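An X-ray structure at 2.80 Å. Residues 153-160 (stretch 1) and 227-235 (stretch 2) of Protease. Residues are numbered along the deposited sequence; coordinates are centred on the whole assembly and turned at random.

Stretch 1 (153-160) TAYVYHPY
Stretch 2 227-235: PYMKEPKQD

Two segments of one chain meet here, at least 70 residues apart in sequence wherever they touch, burying 511 Å² in total. Stretch 1 leaves a helix at Tyr-155, runs through a loop and enters a 3-10 segment at Pro-159; stretch 2 has no regular secondary structure. The register is set by His-158 against Glu-231, CA to CA 5.0 Å, and widens to 8.4 Å between the CA atoms of Ala-154 and Gln-234. The two stretches therefore run in opposite directions.

Stretch 2 begins at the margin. Pro-227 (phi/psi -55/139) makes no close contact, and Tyr-228 (-119/-1, chi1 p) directs its CA-to-CB bond away, though CE1 of its ring returns to 4.3 Å from Tyr-157 OH. A weak backbone hydrogen bond from Lys-230 N to Tyr-228 O, 3.0 Å, spans Met-229.

Met-229, a selenomethionine at -85/78 with chi1 m, chi2 129° and chi3 m, is the apolar centre. Its CB points toward stretch 1 and sits over one face of the Tyr-157 ring, 3.7 Å from the centroid and 19° off the normal, a CH-pi contact; its CG lies 3.4 Å from Tyr-157 CZ. The end of the chain then leads away. Tyr-157 (-119/-49, chi1 t, chi2 43°) supplies a broad, buried surface for this packing. Met-229 O approaches the edge of the His-158 ring, 3.2 Å from CD2, and makes a CA-H...O contact with His-158 CA at 3.3 Å. The imidazole (chi1 t, chi2 -96°) is held within its own stretch by Tyr-160 N donating to His-158 ND1, 3.1 Å.

Lys-230 (-77/131) extends its all-t side chain from an exposed position, a good place for a charged end, while its O lies at the edge of the Tyr-157 ring, 3.4 Å from CD2.

Glu-231 (-63/123; chi1 -110°, chi2 m, chi3 -31°) is the polar clasp. Its CB starts sideways, but the carboxylate reaches the loop after the helix, where OE2 accepts from Val-156 N at a very short 2.3 Å and from Tyr-157 N at 2.8 Å. One acidic oxygen thus satisfies two consecutive buried amides. The aliphatic part packs too: CG is 3.3 Å from Tyr-155 CD1, at that ring's edge, and 3.4 Å from His-158 CB.

Pro-232 (-59/149) brings CD to 4.2 Å from Tyr-157 CB. Beyond Lys-233, Gln-234 (-63/123, chi1 and chi2 t) reaches back, its OE1 3.8 Å from Ala-154 O; Asp-235 lies out of reach.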

# COMPACT_ATOMS: atom_id res chain seq x y z
N THR B 153 7.97 4.29 -0.15
CA THR B 153 7.92 5.58 0.55
C THR B 153 7.32 6.67 -0.33
O THR B 153 6.44 7.42 0.11
CB THR B 153 9.33 6.01 1.01
OG1 THR B 153 9.98 4.92 1.66
CG2 THR B 153 9.24 7.20 1.96
N ALA B 154 7.80 6.76 -1.57
CA ALA B 154 7.40 7.82 -2.48
C ALA B 154 5.92 7.73 -2.85
O ALA B 154 5.25 8.76 -2.99
CB ALA B 154 8.26 7.77 -3.74
N TYR B 155 5.43 6.51 -3.02
CA TYR B 155 4.02 6.28 -3.35
C TYR B 155 3.32 5.56 -2.20
O TYR B 155 3.89 4.66 -1.58
CB TYR B 155 3.88 5.47 -4.64
CG TYR B 155 4.40 6.16 -5.88
CD1 TYR B 155 3.59 7.01 -6.63
CD2 TYR B 155 5.70 5.93 -6.33
CE1 TYR B 155 4.05 7.62 -7.77
CE2 TYR B 155 6.17 6.55 -7.48
CZ TYR B 155 5.34 7.39 -8.20
OH TYR B 155 5.81 8.00 -9.34
N VAL B 156 2.08 5.94 -1.94
CA VAL B 156 1.34 5.40 -0.81
C VAL B 156 0.12 4.61 -1.27
O VAL B 156 -0.26 3.61 -0.68
CB VAL B 156 0.90 6.53 0.14
CG1 VAL B 156 0.08 5.98 1.30
CG2 VAL B 156 2.11 7.29 0.66
N TYR B 157 -0.48 5.07 -2.37
CA TYR B 157 -1.77 4.55 -2.79
C TYR B 157 -1.70 3.91 -4.18
O TYR B 157 -2.18 2.80 -4.38
CB TYR B 157 -2.80 5.68 -2.77
CG TYR B 157 -4.20 5.26 -3.13
CD1 TYR B 157 -4.74 4.09 -2.63
CD2 TYR B 157 -4.99 6.05 -3.95
CE1 TYR B 157 -6.03 3.70 -2.95
CE2 TYR B 157 -6.27 5.68 -4.28
CZ TYR B 157 -6.79 4.51 -3.78
OH TYR B 157 -8.07 4.13 -4.11
N HIS B 158 -1.09 4.63 -5.12
CA HIS B 158 -0.94 4.14 -6.49
C HIS B 158 -0.09 2.87 -6.51
O HIS B 158 0.81 2.71 -5.69
CB HIS B 158 -0.32 5.23 -7.36
CG HIS B 158 -0.30 4.91 -8.82
ND1 HIS B 158 0.80 4.37 -9.45
CD2 HIS B 158 -1.24 5.06 -9.78
CE1 HIS B 158 0.53 4.19 -10.73
NE2 HIS B 158 -0.70 4.60 -10.96
N PRO B 159 -0.38 1.95 -7.45
CA PRO B 159 0.38 0.69 -7.59
C PRO B 159 1.89 0.86 -7.74
O PRO B 159 2.62 -0.13 -7.62
CB PRO B 159 -0.22 0.08 -8.85
CG PRO B 159 -1.63 0.54 -8.83
CD PRO B 159 -1.59 1.94 -8.28
N TYR B 160 2.37 2.08 -7.98
CA TYR B 160 3.81 2.33 -8.00
C TYR B 160 4.38 2.27 -6.59
O TYR B 160 5.57 2.50 -6.38
CB TYR B 160 4.12 3.69 -8.64
CG TYR B 160 3.86 3.76 -10.13
CD1 TYR B 160 3.64 2.61 -10.87
CD2 TYR B 160 3.84 4.98 -10.79
CE1 TYR B 160 3.39 2.67 -12.23
CE2 TYR B 160 3.60 5.05 -12.15
CZ TYR B 160 3.38 3.90 -12.87
OH TYR B 160 3.15 3.97 -14.22
N PRO B 227 -6.93 1.11 -13.86
CA PRO B 227 -6.61 1.44 -12.46
C PRO B 227 -7.13 2.83 -12.08
O PRO B 227 -7.03 3.77 -12.87
CB PRO B 227 -5.08 1.39 -12.42
CG PRO B 227 -4.64 1.45 -13.84
CD PRO B 227 -5.72 0.79 -14.63
N TYR B 228 -7.68 2.94 -10.87
CA TYR B 228 -8.34 4.16 -10.44
C TYR B 228 -7.67 4.78 -9.22
O TYR B 228 -8.09 5.83 -8.73
CB TYR B 228 -9.82 3.88 -10.15
CG TYR B 228 -10.03 2.71 -9.22
CD1 TYR B 228 -10.07 2.89 -7.84
CD2 TYR B 228 -10.20 1.43 -9.71
CE1 TYR B 228 -10.26 1.82 -6.98
CE2 TYR B 228 -10.39 0.35 -8.86
CZ TYR B 228 -10.43 0.56 -7.50
OH TYR B 228 -10.62 -0.51 -6.65
N MSE B 229 -6.63 4.12 -8.72
CA MSE B 229 -5.95 4.55 -7.51
C MSE B 229 -4.89 5.61 -7.80
O MSE B 229 -3.70 5.32 -7.82
CB MSE B 229 -5.32 3.36 -6.80
CG MSE B 229 -6.33 2.33 -6.30
SE MSE B 229 -5.90 0.51 -6.86
CE MSE B 229 -5.93 0.78 -8.79
N LYS B 230 -5.33 6.85 -8.01
CA LYS B 230 -4.41 7.93 -8.31
C LYS B 230 -3.71 8.42 -7.05
O LYS B 230 -4.35 8.68 -6.03
CB LYS B 230 -5.13 9.10 -8.98
CG LYS B 230 -4.20 10.25 -9.34
CD LYS B 230 -4.92 11.35 -10.10
CE LYS B 230 -3.95 12.44 -10.53
NZ LYS B 230 -4.63 13.56 -11.24
N GLU B 231 -2.38 8.53 -7.12
CA GLU B 231 -1.60 9.06 -6.01
C GLU B 231 -1.98 10.50 -5.71
O GLU B 231 -1.92 11.35 -6.58
CB GLU B 231 -0.11 8.97 -6.30
CG GLU B 231 0.62 7.95 -5.47
CD GLU B 231 0.78 8.36 -4.03
OE1 GLU B 231 0.90 9.58 -3.77
OE2 GLU B 231 0.80 7.47 -3.16
N PRO B 232 -2.38 10.76 -4.46
CA PRO B 232 -2.62 12.14 -4.03
C PRO B 232 -1.34 12.96 -4.20
O PRO B 232 -0.25 12.40 -4.09
CB PRO B 232 -3.00 12.00 -2.56
CG PRO B 232 -3.50 10.60 -2.43
CD PRO B 232 -2.68 9.80 -3.38
N LYS B 233 -1.48 14.26 -4.49
CA LYS B 233 -0.32 15.13 -4.62
C LYS B 233 0.52 15.06 -3.35
O LYS B 233 -0.01 15.16 -2.25
CB LYS B 233 -0.75 16.57 -4.90
N GLN B 234 1.83 14.87 -3.52
CA GLN B 234 2.73 14.78 -2.38
C GLN B 234 2.73 16.09 -1.61
O GLN B 234 3.01 17.16 -2.15
CB GLN B 234 4.14 14.40 -2.82
CG GLN B 234 5.07 14.04 -1.68
CD GLN B 234 6.24 13.19 -2.13
OE1 GLN B 234 6.16 12.48 -3.12
NE2 GLN B 234 7.34 13.28 -1.39
N ASP B 235 2.40 16.00 -0.32
CA ASP B 235 2.15 17.17 0.51
C ASP B 235 3.34 17.52 1.40
O ASP B 235 3.17 18.17 2.44
CB ASP B 235 0.90 16.93 1.36
CG ASP B 235 0.77 15.47 1.80
OD1 ASP B 235 1.80 14.78 1.95
OD2 ASP B 235 -0.38 15.01 1.99